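PDB 4Z8I: peptidoglycan recognition protein 3 from Branchiostoma belcheri tsingtauense, which probably hydrolyses the bond between N-acetylmuramic acid and L-alanine in bacterial peptidoglycan, as a zinc-dependent amidase that also carries a chitin-binding domain. Local coordinates for residues Val67-Trp72 / Val138-Gly143; Pro86-Val91 / Asn155-Gly160; Val90-Ser95 / Tyr197-His202; Phe130-Asp135 / Ile159-Met164. All coordinates share one frame; numbering follows the deposited sequence.

Overall arrangement
The four contacts are strand pairings or their extensions in one mixed six-stranded sheet. Contact 1 joins strands 66-67 and 138-140, contact 4 strands 130-132 and 158-163, contact 2 strands 158-163 and 87-94, and contact 3 strands 87-94 and 197-201; antiparallel pairing of 138-140 with 130-132 connects contact 1 to contact 4. Centres of contacts 2 and 3 lie about 9 Å apart, those of contacts 1 and 3 about 19 Å. Along the chain the segments of contact 1 alternate with those of the other three, and contact 4 lies between the segments of contact 3. Contact 3 supplies two of the three protein zinc ligands, one of them on strand 87-94, which contact 2 also uses.

Contact 1 of 4, residues Val67-Trp72 / Val138-Gly143; sequences VSKSEW and VYEGRG
Val67 and Tyr139 form the one parallel bridge between these segments, tied by two backbone hydrogen bonds: Val67 N gives to Val138 O (2.7 Å), and Glu140 N gives to Val67 O (3.0 Å). Two side-chain bonds carry the pairing past the short edge strand into the turn of helix 69-72. The Glu140 side chain leaves with CG anti to its backbone N (chi1 -176°) and stays extended, which brings OE1 to Lys69 N at 2.9 Å, met nearly along the carboxylate C-O axis. The next bond runs from Trp72 NE1 to Glu140 O at 2.9 Å, with the acceptor close to the indole plane. Glu140 is therefore held at both its carboxylate and its carbonyl. Apolar contacts centre on the Tyr139 ring. Val67 CG2 makes a CH-pi contact over one face, 4.1 Å from the ring centroid, while Trp72 CB approaches the ring edge, 3.9 Å from Tyr139 CD2. The indole and phenol rings meet obliquely, their planes at 71°. The Lys69 chain bends past the Glu140 carboxylate, CG lying 3.3 Å from OE1, and its NZ forms a salt bridge with Asp125. Helix 103-120 packs against Trp72 and Tyr139, strand 130-132 pairs with Tyr139 from the side away from Val67, and helix 174-190 meets Val138.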
loop_
_atom_site.group_PDB
_atom_site.type_symbol
_atom_site.label_atom_id
_atom_site.label_comp_id
_atom_site.label_asym_id
_atom_site.label_seq_id
_atom_site.Cartn_x
_atom_site.Cartn_y
_atom_site.Cartn_z
ATOM N N VAL A 67 4.829 -7.873 6.132
ATOM C CA VAL A 67 5.516 -9.143 6.337
ATOM C C VAL A 67 6.895 -9.064 5.692
ATOM O O VAL A 67 7.007 -8.946 4.472
ATOM C CB VAL A 67 4.732 -10.315 5.711
ATOM C CG1 VAL A 67 5.470 -11.623 5.918
ATOM C CG2 VAL A 67 3.338 -10.401 6.301
ATOM N N SER A 68 7.943 -9.120 6.509
ATOM C CA SER A 68 9.304 -8.994 5.993
ATOM C C SER A 68 9.723 -10.231 5.206
ATOM O O SER A 68 9.071 -11.275 5.278
ATOM C CB SER A 68 10.295 -8.745 7.130
ATOM O OG SER A 68 10.484 -9.913 7.908
ATOM N N LYS A 69 10.817 -10.101 4.462
ATOM C CA LYS A 69 11.331 -11.189 3.635
ATOM C C LYS A 69 11.645 -12.438 4.458
ATOM O O LYS A 69 11.370 -13.559 4.032
ATOM C CB LYS A 69 12.567 -10.730 2.856
ATOM C CG LYS A 69 12.292 -9.581 1.899
ATOM C CD LYS A 69 12.842 -9.840 0.501
ATOM C CE LYS A 69 14.351 -9.714 0.457
ATOM N NZ LYS A 69 14.848 -9.618 -0.944
ATOM N N SER A 70 12.205 -12.239 5.647
ATOM C CA SER A 70 12.515 -13.356 6.532
ATOM C C SER A 70 11.251 -14.002 7.093
ATOM O O SER A 70 11.268 -15.165 7.497
ATOM C CB SER A 70 13.418 -12.898 7.679
ATOM O OG SER A 70 12.738 -11.991 8.523
ATOM N N GLU A 71 10.153 -13.252 7.119
ATOM C CA GLU A 71 8.897 -13.786 7.638
ATOM C C GLU A 71 8.130 -14.605 6.607
ATOM O O GLU A 71 7.474 -15.584 6.960
ATOM C CB GLU A 71 8.008 -12.675 8.193
ATOM C CG GLU A 71 8.549 -12.007 9.447
ATOM C CD GLU A 71 7.548 -11.057 10.069
ATOM O OE1 GLU A 71 7.700 -9.830 9.890
ATOM O OE2 GLU A 71 6.607 -11.540 10.735
ATOM N N TRP A 72 8.198 -14.206 5.337
ATOM C CA TRP A 72 7.530 -14.982 4.291
ATOM C C TRP A 72 8.433 -16.038 3.670
ATOM O O TRP A 72 8.009 -16.789 2.797
ATOM C CB TRP A 72 6.849 -14.105 3.221
ATOM C CG TRP A 72 7.719 -13.169 2.409
ATOM C CD1 TRP A 72 7.853 -11.820 2.583
ATOM C CD2 TRP A 72 8.511 -13.501 1.260
ATOM N NE1 TRP A 72 8.696 -11.299 1.634
ATOM C CE2 TRP A 72 9.115 -12.309 0.809
ATOM C CE3 TRP A 72 8.782 -14.690 0.579
ATOM C CZ2 TRP A 72 9.971 -12.275 -0.292
ATOM C CZ3 TRP A 72 9.630 -14.653 -0.516
ATOM C CH2 TRP A 72 10.213 -13.456 -0.940
ATOM N N VAL A 138 0.594 -6.958 3.515
ATOM C CA VAL A 138 1.603 -6.479 2.581
ATOM C C VAL A 138 2.878 -7.297 2.773
ATOM O O VAL A 138 3.271 -7.592 3.904
ATOM C CB VAL A 138 1.910 -4.986 2.799
ATOM C CG1 VAL A 138 2.871 -4.476 1.737
ATOM C CG2 VAL A 138 0.630 -4.178 2.774
ATOM N N TYR A 139 3.512 -7.674 1.667
ATOM C CA TYR A 139 4.733 -8.470 1.708
ATOM C C TYR A 139 5.904 -7.711 1.087
ATOM O O TYR A 139 5.748 -7.012 0.082
ATOM C CB TYR A 139 4.516 -9.823 1.019
ATOM C CG TYR A 139 3.489 -10.680 1.722
ATOM C CD1 TYR A 139 2.131 -10.478 1.515
ATOM C CD2 TYR A 139 3.876 -11.684 2.600
ATOM C CE1 TYR A 139 1.187 -11.248 2.163
ATOM C CE2 TYR A 139 2.939 -12.464 3.252
ATOM C CZ TYR A 139 1.597 -12.238 3.029
ATOM O OH TYR A 139 0.656 -13.004 3.672
ATOM N N GLU A 140 7.074 -7.854 1.702
ATOM C CA GLU A 140 8.260 -7.099 1.315
ATOM C C GLU A 140 8.981 -7.734 0.136
ATOM O O GLU A 140 9.432 -8.877 0.215
ATOM C CB GLU A 140 9.224 -6.989 2.501
ATOM C CG GLU A 140 10.458 -6.134 2.244
ATOM C CD GLU A 140 11.479 -6.229 3.367
ATOM O OE1 GLU A 140 11.507 -7.265 4.067
ATOM O OE2 GLU A 140 12.256 -5.268 3.549
ATOM N N GLY A 141 9.082 -6.985 -0.956
ATOM C CA GLY A 141 9.881 -7.398 -2.093
ATOM C C GLY A 141 11.235 -6.717 -2.041
ATOM O O GLY A 141 12.011 -6.942 -1.111
ATOM N N ARG A 142 11.519 -5.876 -3.031
ATOM C CA ARG A 142 12.779 -5.139 -3.051
ATOM C C ARG A 142 12.740 -3.943 -2.104
ATOM O O ARG A 142 13.765 -3.313 -1.845
ATOM C CB ARG A 142 13.132 -4.699 -4.474
ATOM C CG ARG A 142 13.263 -5.863 -5.438
ATOM C CD ARG A 142 13.791 -5.454 -6.801
ATOM N NE ARG A 142 13.956 -6.626 -7.660
ATOM C CZ ARG A 142 14.567 -6.616 -8.840
ATOM N NH1 ARG A 142 15.081 -5.490 -9.315
ATOM N NH2 ARG A 142 14.664 -7.735 -9.543
ATOM N N GLY A 143 11.553 -3.635 -1.590
ATOM C CA GLY A 143 11.404 -2.601 -0.581
ATOM C C GLY A 143 11.353 -1.177 -1.099
ATOM O O GLY A 143 11.161 -0.940 -2.292
#

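Contact 2 of 4, residues Pro86-Val91 / Asn155-Gly160; sequences PVPKVV and NTESIG
Lys89-Val91 and Ser158-Gly160 run parallel with their axes 4.8 Å apart and inclined by 24°, each residue paired with its counterpart in order. The hydrogen bonds alternate across the gap: Lys89 N gives to Glu157 O (3.3 Å), Ile159 N gives to Lys89 O (3.3 Å), and Val91 N gives to Ile159 O at 3.1 Å, the straightest of the three at 168°. Ahead of this ladder the chain turns a corner at Pro88, whose ring lies across the Glu157 side chain, CG 4.2 Å from Glu157 CB. Lys89 and Ser158 lie on the same sheet face as Val91, while Val90 and Ile159 take the other. The Lys89 chain, bent at chi3, slants past Glu157 and brings NZ to 4.0 Å from Glu157 OE2, opposite charges near each other but too far for a salt bridge. Further along that face, Val91 CG2 sits 3.9 Å from Ser158 CB, alongside the serine hydroxyl, whose OG is hydrogen-bonded to Val154 O. Before the corner, Val87 CG2 meets Ile159 CG1 at 4.2 Å. The Asn129 side chain also accepts a hydrogen bond from Gly160 N. The arrangement is the parallel pairing of two inner strands in the mixed sheet of the peptidoglycan-recognition amidase fold, in which strand 87-94 continues to the zinc ligand His93.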
loop_
_atom_site.group_PDB
_atom_site.type_symbol
_atom_site.label_atom_id
_atom_site.label_comp_id
_atom_site.label_asym_id
_atom_site.label_seq_id
_atom_site.Cartn_x
_atom_site.Cartn_y
_atom_site.Cartn_z
ATOM N N PRO A 86 13.025 10.950 -2.861
ATOM C CA PRO A 86 11.776 10.182 -2.849
ATOM C C PRO A 86 11.312 9.825 -4.259
ATOM O O PRO A 86 11.802 10.390 -5.237
ATOM C CB PRO A 86 10.788 11.152 -2.207
ATOM C CG PRO A 86 11.283 12.489 -2.622
ATOM C CD PRO A 86 12.782 12.388 -2.643
ATOM N N VAL A 87 10.373 8.892 -4.350
ATOM C CA VAL A 87 9.908 8.390 -5.636
ATOM C C VAL A 87 8.735 9.209 -6.183
ATOM O O VAL A 87 7.801 9.543 -5.450
ATOM C CB VAL A 87 9.555 6.886 -5.537
ATOM C CG1 VAL A 87 8.955 6.371 -6.828
ATOM C CG2 VAL A 87 10.784 6.082 -5.149
ATOM N N PRO A 88 8.801 9.558 -7.477
ATOM C CA PRO A 88 7.790 10.362 -8.172
ATOM C C PRO A 88 6.463 9.641 -8.353
ATOM O O PRO A 88 5.418 10.274 -8.223
ATOM C CB PRO A 88 8.409 10.593 -9.555
ATOM C CG PRO A 88 9.853 10.355 -9.383
ATOM C CD PRO A 88 9.986 9.322 -8.317
ATOM N N LYS A 89 6.495 8.347 -8.659
ATOM C CA LYS A 89 5.269 7.668 -9.067
ATOM C C LYS A 89 5.080 6.241 -8.536
ATOM O O LYS A 89 6.037 5.570 -8.165
ATOM C CB LYS A 89 5.138 7.715 -10.592
ATOM C CG LYS A 89 6.431 7.469 -11.348
ATOM C CD LYS A 89 6.368 8.025 -12.769
ATOM C CE LYS A 89 6.722 9.499 -12.809
ATOM N NZ LYS A 89 6.813 10.022 -14.199
ATOM N N VAL A 90 3.827 5.794 -8.498
ATOM C CA VAL A 90 3.488 4.460 -8.004
ATOM C C VAL A 90 2.787 3.660 -9.096
ATOM O O VAL A 90 1.795 4.120 -9.669
ATOM C CB VAL A 90 2.560 4.537 -6.775
ATOM C CG1 VAL A 90 2.264 3.148 -6.243
ATOM C CG2 VAL A 90 3.187 5.389 -5.692
ATOM N N VAL A 91 3.307 2.468 -9.387
ATOM C CA VAL A 91 2.737 1.615 -10.428
ATOM C C VAL A 91 2.058 0.403 -9.800
ATOM O O VAL A 91 2.641 -0.275 -8.951
ATOM C CB VAL A 91 3.813 1.155 -11.433
ATOM C CG1 VAL A 91 3.187 0.368 -12.565
ATOM C CG2 VAL A 91 4.558 2.354 -11.987
ATOM N N ASN A 155 10.966 1.922 -13.924
ATOM C CA ASN A 155 11.596 1.226 -12.799
ATOM C C ASN A 155 12.443 2.119 -11.888
ATOM O O ASN A 155 12.460 1.939 -10.672
ATOM C CB ASN A 155 12.450 0.055 -13.296
ATOM C CG ASN A 155 11.626 -1.162 -13.655
ATOM O OD1 ASN A 155 10.504 -1.329 -13.178
ATOM N ND2 ASN A 155 12.184 -2.026 -14.494
ATOM N N THR A 156 13.145 3.077 -12.480
ATOM C CA THR A 156 14.013 3.971 -11.718
ATOM C C THR A 156 13.244 5.101 -11.040
ATOM O O THR A 156 13.796 5.817 -10.208
ATOM C CB THR A 156 15.105 4.593 -12.611
ATOM O OG1 THR A 156 14.498 5.449 -13.587
ATOM C CG2 THR A 156 15.897 3.507 -13.319
ATOM N N GLU A 157 11.975 5.264 -11.395
ATOM C CA GLU A 157 11.200 6.388 -10.886
ATOM C C GLU A 157 9.992 5.951 -10.073
ATOM O O GLU A 157 9.126 6.768 -9.762
ATOM C CB GLU A 157 10.721 7.276 -12.038
ATOM C CG GLU A 157 11.758 8.238 -12.587
ATOM C CD GLU A 157 11.165 9.201 -13.602
ATOM O OE1 GLU A 157 11.260 10.428 -13.387
ATOM O OE2 GLU A 157 10.600 8.728 -14.613
ATOM N N SER A 158 9.920 4.674 -9.719
ATOM C CA SER A 158 8.691 4.178 -9.120
ATOM C C SER A 158 8.857 3.096 -8.069
ATOM O O SER A 158 9.916 2.479 -7.936
ATOM C CB SER A 158 7.748 3.664 -10.212
ATOM O OG SER A 158 8.251 2.474 -10.794
ATOM N N ILE A 159 7.776 2.895 -7.323
ATOM C CA ILE A 159 7.607 1.751 -6.446
ATOM C C ILE A 159 6.580 0.836 -7.111
ATOM O O ILE A 159 5.508 1.291 -7.512
ATOM C CB ILE A 159 7.090 2.193 -5.063
ATOM C CG1 ILE A 159 8.210 2.858 -4.259
ATOM C CG2 ILE A 159 6.521 1.014 -4.292
ATOM C CD1 ILE A 159 9.355 1.925 -3.916
ATOM N N GLY A 160 6.911 -0.443 -7.253
ATOM C CA GLY A 160 5.991 -1.392 -7.849
ATOM C C GLY A 160 5.243 -2.199 -6.805
ATOM O O GLY A 160 5.851 -2.939 -6.028
#

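Contact 3 of 4, residues Val90-Ser95 / Tyr197-His202; sequences VVIHHS and YSLYGH. With ZN (zinc ion), chain B.
His93 and His202 supply two of the three protein ligands of the zinc site, His93 near the end of strand 87-94 and His202 just past strand 197-201, each binding through ND1 at 2.0 Å. The two imidazoles meet obliquely, planes at 56°: CE1 of His93 lies over one face of the His202 ring, while His202 ND1 sits at the edge of the His93 ring. With CG anti to its backbone N (chi1 -171°), His202 turns its ring back to the metal. Cys210 is the third protein ligand; a water 1.9 Å from the zinc completes the site. His93 NE2 is hydrogen-bonded to His150 ND1, which, with the ND1-zinc bond, probably helps to hold the ring's orientation. Behind the metal, Val90 N gives to Ser198 O, Tyr200 N to Val90 O (2.7 Å, nearly straight at 176°), and Ile92 N to Tyr200 O. Only a weak bond, His202 N to Ile92 O, follows. On one face, Leu199 CD1 touches both Val90 CB (3.9 Å) and Ile92 CG1 (3.8 Å), and Val90 CG2 meets Tyr197 CD1 at 3.7 Å. Two histidines, a cysteine and a water round zinc are the catalytic-site pattern of amidase-type peptidoglycan recognition proteins.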
loop_
_atom_site.group_PDB
_atom_site.type_symbol
_atom_site.label_atom_id
_atom_site.label_comp_id
_atom_site.label_asym_id
_atom_site.label_seq_id
_atom_site.Cartn_x
_atom_site.Cartn_y
_atom_site.Cartn_z
ATOM N N VAL A 90 3.827 5.794 -8.498
ATOM C CA VAL A 90 3.488 4.460 -8.004
ATOM C C VAL A 90 2.787 3.660 -9.096
ATOM O O VAL A 90 1.795 4.120 -9.669
ATOM C CB VAL A 90 2.560 4.537 -6.775
ATOM C CG1 VAL A 90 2.264 3.148 -6.243
ATOM C CG2 VAL A 90 3.187 5.389 -5.692
ATOM N N VAL A 91 3.307 2.468 -9.387
ATOM C CA VAL A 91 2.737 1.615 -10.428
ATOM C C VAL A 91 2.058 0.403 -9.800
ATOM O O VAL A 91 2.641 -0.275 -8.951
ATOM C CB VAL A 91 3.813 1.155 -11.433
ATOM C CG1 VAL A 91 3.187 0.368 -12.565
ATOM C CG2 VAL A 91 4.558 2.354 -11.987
ATOM N N ILE A 92 0.821 0.139 -10.213
ATOM C CA ILE A 92 0.046 -0.961 -9.651
ATOM C C ILE A 92 0.040 -2.171 -10.584
ATOM O O ILE A 92 -0.209 -2.042 -11.786
ATOM C CB ILE A 92 -1.400 -0.525 -9.352
ATOM C CG1 ILE A 92 -1.407 0.651 -8.375
ATOM C CG2 ILE A 92 -2.211 -1.687 -8.793
ATOM C CD1 ILE A 92 -0.822 0.321 -7.016
ATOM N N HIS A 93 0.313 -3.345 -10.022
ATOM C CA HIS A 93 0.399 -4.573 -10.803
ATOM C C HIS A 93 -0.578 -5.619 -10.293
ATOM O O HIS A 93 -1.040 -5.540 -9.155
ATOM C CB HIS A 93 1.817 -5.143 -10.729
ATOM C CG HIS A 93 2.840 -4.323 -11.447
ATOM N ND1 HIS A 93 3.170 -4.538 -12.767
ATOM C CD2 HIS A 93 3.610 -3.291 -11.030
ATOM C CE1 HIS A 93 4.097 -3.673 -13.134
ATOM N NE2 HIS A 93 4.380 -2.903 -12.098
ATOM N N HIS A 94 -0.899 -6.596 -11.138
ATOM C CA HIS A 94 -1.553 -7.810 -10.658
ATOM C C HIS A 94 -0.676 -9.020 -10.967
ATOM O O HIS A 94 0.143 -8.986 -11.885
ATOM C CB HIS A 94 -2.991 -7.963 -11.190
ATOM C CG HIS A 94 -3.088 -8.485 -12.592
ATOM N ND1 HIS A 94 -4.186 -9.192 -13.042
ATOM C CD2 HIS A 94 -2.246 -8.388 -13.649
ATOM C CE1 HIS A 94 -4.007 -9.519 -14.309
ATOM N NE2 HIS A 94 -2.838 -9.045 -14.702
ATOM N N SER A 95 -0.825 -10.074 -10.175
ATOM C CA SER A 95 -0.008 -11.268 -10.341
ATOM C C SER A 95 -0.379 -12.013 -11.620
ATOM O O SER A 95 0.436 -12.756 -12.166
ATOM C CB SER A 95 -0.175 -12.192 -9.134
ATOM O OG SER A 95 0.418 -13.455 -9.361
ATOM N N TYR A 197 2.745 12.571 -5.599
ATOM C CA TYR A 197 3.070 11.417 -6.428
ATOM C C TYR A 197 1.994 11.161 -7.476
ATOM O O TYR A 197 0.862 11.623 -7.343
ATOM C CB TYR A 197 3.284 10.166 -5.564
ATOM C CG TYR A 197 2.020 9.571 -4.985
ATOM C CD1 TYR A 197 1.305 8.602 -5.681
ATOM C CD2 TYR A 197 1.551 9.964 -3.736
ATOM C CE1 TYR A 197 0.152 8.055 -5.161
ATOM C CE2 TYR A 197 0.397 9.418 -3.207
ATOM C CZ TYR A 197 -0.297 8.466 -3.925
ATOM O OH TYR A 197 -1.443 7.917 -3.408
ATOM N N SER A 198 2.354 10.422 -8.519
ATOM C CA SER A 198 1.391 10.032 -9.539
ATOM C C SER A 198 1.143 8.531 -9.472
ATOM O O SER A 198 2.081 7.744 -9.343
ATOM C CB SER A 198 1.885 10.428 -10.932
ATOM O OG SER A 198 1.972 11.835 -11.057
ATOM N N LEU A 199 -0.122 8.137 -9.556
ATOM C CA LEU A 199 -0.482 6.725 -9.499
ATOM C C LEU A 199 -0.769 6.183 -10.895
ATOM O O LEU A 199 -1.597 6.730 -11.624
ATOM C CB LEU A 199 -1.701 6.518 -8.594
ATOM C CG LEU A 199 -2.190 5.079 -8.420
ATOM C CD1 LEU A 199 -1.273 4.306 -7.491
ATOM C CD2 LEU A 199 -3.618 5.049 -7.908
ATOM N N TYR A 200 -0.082 5.108 -11.266
ATOM C CA TYR A 200 -0.290 4.480 -12.568
ATOM C C TYR A 200 -0.707 3.025 -12.412
ATOM O O TYR A 200 -0.344 2.366 -11.437
ATOM C CB TYR A 200 0.994 4.513 -13.408
ATOM C CG TYR A 200 1.561 5.882 -13.685
ATOM C CD1 TYR A 200 2.300 6.559 -12.724
ATOM C CD2 TYR A 200 1.390 6.486 -14.922
ATOM C CE1 TYR A 200 2.827 7.807 -12.981
ATOM C CE2 TYR A 200 1.918 7.737 -15.186
ATOM C CZ TYR A 200 2.638 8.390 -14.210
ATOM O OH TYR A 200 3.170 9.632 -14.457
ATOM N N GLY A 201 -1.466 2.525 -13.380
ATOM C CA GLY A 201 -1.601 1.093 -13.561
ATOM C C GLY A 201 -0.470 0.681 -14.483
ATOM O O GLY A 201 0.095 1.530 -15.172
ATOM N N HIS A 202 -0.124 -0.601 -14.501
ATOM C CA HIS A 202 0.970 -1.070 -15.350
ATOM C C HIS A 202 0.685 -0.779 -16.824
ATOM O O HIS A 202 1.585 -0.402 -17.575
ATOM C CB HIS A 202 1.214 -2.565 -15.135
ATOM C CG HIS A 202 2.445 -3.082 -15.811
ATOM N ND1 HIS A 202 2.734 -4.427 -15.901
ATOM C CD2 HIS A 202 3.469 -2.439 -16.419
ATOM C CE1 HIS A 202 3.878 -4.590 -16.540
ATOM N NE2 HIS A 202 4.345 -3.398 -16.867
HETATM ZN ZN ZN B . 2.245 -5.439 -14.299
HETATM O O HOH W 1 3.542 -6.901 -14.307
#

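Contact 4 of 4, residues Phe130-Asp135 / Ile159-Met164; sequences FLVGND and IGICFM
Met164 and Val132 share the last of four backbone bonds in a parallel pairing inside the mixed sheet of the amidase fold, with strand 130-132 lying beside strand 158-163. The four hydrogen bonds join them in turn: Phe130 N to Gly160 O, Cys162 N to Phe130 O, Val132 N to Cys162 O, and Met164 N to Val132 O, the last at 2.7 Å. From that bond the Met164 side chain reaches over the neighbouring strand. Its CB lies 3.7 Å from Val132 O. The next atom, CG, comes 4.0 Å from Leu131 CD2, and SD stays beside the same methyl, the methionine lying across the leucine. A bend at chi3 (-64°) then folds the tip back, bringing CE to 3.8 Å from Gly133 CA. Helix 103-120 borders Leu131 and Met164 on this face through Ile113, Cys106 and Val110. The opposite face carries Phe130, Val132, Ile161 and Phe163, all touching helix 174-190. There the branches of Val132 divide between two partners: CG2 meets Ile161 CG2, while CG1 meets Phe163 CD2, each at 4.0 Å, and Val132 runs alongside Phe163 in the same direction. The sheet is thus sandwiched between two helices at this point. At the start of the pairing, Ile159 CG2 approaches the Phe130 ring edge-on, 4.1 Å from Phe130 CD2.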
loop_
_atom_site.group_PDB
_atom_site.type_symbol
_atom_site.label_atom_id
_atom_site.label_comp_id
_atom_site.label_asym_id
_atom_site.label_seq_id
_atom_site.Cartn_x
_atom_site.Cartn_y
_atom_site.Cartn_z
ATOM N N PHE A 130 6.785 -4.335 -3.491
ATOM C CA PHE A 130 5.873 -4.877 -2.491
ATOM C C PHE A 130 4.782 -5.710 -3.146
ATOM O O PHE A 130 4.421 -5.482 -4.302
ATOM C CB PHE A 130 5.233 -3.756 -1.673
ATOM C CG PHE A 130 6.209 -2.968 -0.852
ATOM C CD1 PHE A 130 6.624 -3.432 0.387
ATOM C CD2 PHE A 130 6.702 -1.756 -1.312
ATOM C CE1 PHE A 130 7.520 -2.706 1.149
ATOM C CE2 PHE A 130 7.600 -1.024 -0.555
ATOM C CZ PHE A 130 8.009 -1.499 0.676
ATOM N N LEU A 131 4.260 -6.678 -2.401
ATOM C CA LEU A 131 3.120 -7.452 -2.871
ATOM C C LEU A 131 1.969 -7.328 -1.881
ATOM O O LEU A 131 2.164 -6.926 -0.741
ATOM C CB LEU A 131 3.495 -8.919 -3.104
ATOM C CG LEU A 131 4.552 -9.169 -4.187
ATOM C CD1 LEU A 131 5.945 -9.189 -3.585
ATOM C CD2 LEU A 131 4.288 -10.456 -4.960
ATOM N N VAL A 132 0.764 -7.642 -2.335
ATOM C CA VAL A 132 -0.422 -7.558 -1.494
ATOM C C VAL A 132 -1.283 -8.776 -1.768
ATOM O O VAL A 132 -1.549 -9.101 -2.927
ATOM C CB VAL A 132 -1.237 -6.278 -1.789
ATOM C CG1 VAL A 132 -2.570 -6.319 -1.073
ATOM C CG2 VAL A 132 -0.458 -5.038 -1.376
ATOM N N GLY A 133 -1.697 -9.465 -0.710
ATOM C CA GLY A 133 -2.544 -10.634 -0.856
ATOM C C GLY A 133 -3.964 -10.356 -0.403
ATOM O O GLY A 133 -4.220 -9.377 0.299
ATOM N N ASN A 134 -4.892 -11.222 -0.800
ATOM C CA ASN A 134 -6.284 -11.086 -0.391
ATOM C C ASN A 134 -6.458 -11.325 1.104
ATOM O O ASN A 134 -7.542 -11.119 1.650
ATOM C CB ASN A 134 -7.182 -12.031 -1.199
ATOM C CG ASN A 134 -7.642 -11.423 -2.514
ATOM O OD1 ASN A 134 -7.224 -10.327 -2.888
ATOM N ND2 ASN A 134 -8.510 -12.137 -3.223
ATOM N N ASP A 135 -5.381 -11.757 1.758
ATOM C CA ASP A 135 -5.363 -11.915 3.208
ATOM C C ASP A 135 -5.254 -10.556 3.891
ATOM O O ASP A 135 -5.309 -10.460 5.118
ATOM C CB ASP A 135 -4.201 -12.813 3.641
ATOM C CG ASP A 135 -2.842 -12.189 3.362
ATOM O OD1 ASP A 135 -2.737 -11.385 2.411
ATOM O OD2 ASP A 135 -1.878 -12.510 4.092
ATOM N N ILE A 159 7.776 2.895 -7.323
ATOM C CA ILE A 159 7.607 1.751 -6.446
ATOM C C ILE A 159 6.580 0.836 -7.111
ATOM O O ILE A 159 5.508 1.291 -7.512
ATOM C CB ILE A 159 7.090 2.193 -5.063
ATOM C CG1 ILE A 159 8.210 2.858 -4.259
ATOM C CG2 ILE A 159 6.521 1.014 -4.292
ATOM C CD1 ILE A 159 9.355 1.925 -3.916
ATOM N N GLY A 160 6.911 -0.443 -7.253
ATOM C CA GLY A 160 5.991 -1.392 -7.849
ATOM C C GLY A 160 5.243 -2.199 -6.805
ATOM O O GLY A 160 5.851 -2.939 -6.028
ATOM N N ILE A 161 3.921 -2.051 -6.782
ATOM C CA ILE A 161 3.077 -2.834 -5.886
ATOM C C ILE A 161 2.256 -3.830 -6.689
ATOM O O ILE A 161 1.532 -3.446 -7.609
ATOM C CB ILE A 161 2.107 -1.949 -5.094
ATOM C CG1 ILE A 161 2.874 -0.914 -4.270
ATOM C CG2 ILE A 161 1.229 -2.803 -4.193
ATOM C CD1 ILE A 161 1.978 0.045 -3.516
ATOM N N CYS A 162 2.361 -5.107 -6.338
ATOM C CA CYS A 162 1.640 -6.141 -7.070
ATOM C C CYS A 162 0.617 -6.858 -6.203
ATOM O O CYS A 162 0.966 -7.461 -5.195
ATOM C CB CYS A 162 2.617 -7.157 -7.661
ATOM S SG CYS A 162 1.817 -8.515 -8.529
ATOM N N PHE A 163 -0.650 -6.789 -6.601
ATOM C CA PHE A 163 -1.689 -7.570 -5.947
ATOM C C PHE A 163 -1.556 -9.006 -6.424
ATOM O O PHE A 163 -1.364 -9.249 -7.614
ATOM C CB PHE A 163 -3.076 -7.035 -6.304
ATOM C CG PHE A 163 -3.402 -5.717 -5.666
ATOM C CD1 PHE A 163 -2.825 -4.543 -6.129
ATOM C CD2 PHE A 163 -4.303 -5.648 -4.616
ATOM C CE1 PHE A 163 -3.130 -3.331 -5.547
ATOM C CE2 PHE A 163 -4.613 -4.437 -4.030
ATOM C CZ PHE A 163 -4.028 -3.278 -4.498
ATOM N N MET A 164 -1.646 -9.958 -5.502
ATOM C CA MET A 164 -1.548 -11.363 -5.882
ATOM C C MET A 164 -2.902 -11.947 -6.272
ATOM O O MET A 164 -3.771 -12.168 -5.426
ATOM C CB MET A 164 -0.877 -12.186 -4.783
ATOM C CG MET A 164 0.607 -11.894 -4.665
ATOM S SD MET A 164 1.443 -12.927 -3.459
ATOM C CE MET A 164 0.640 -12.389 -1.949
#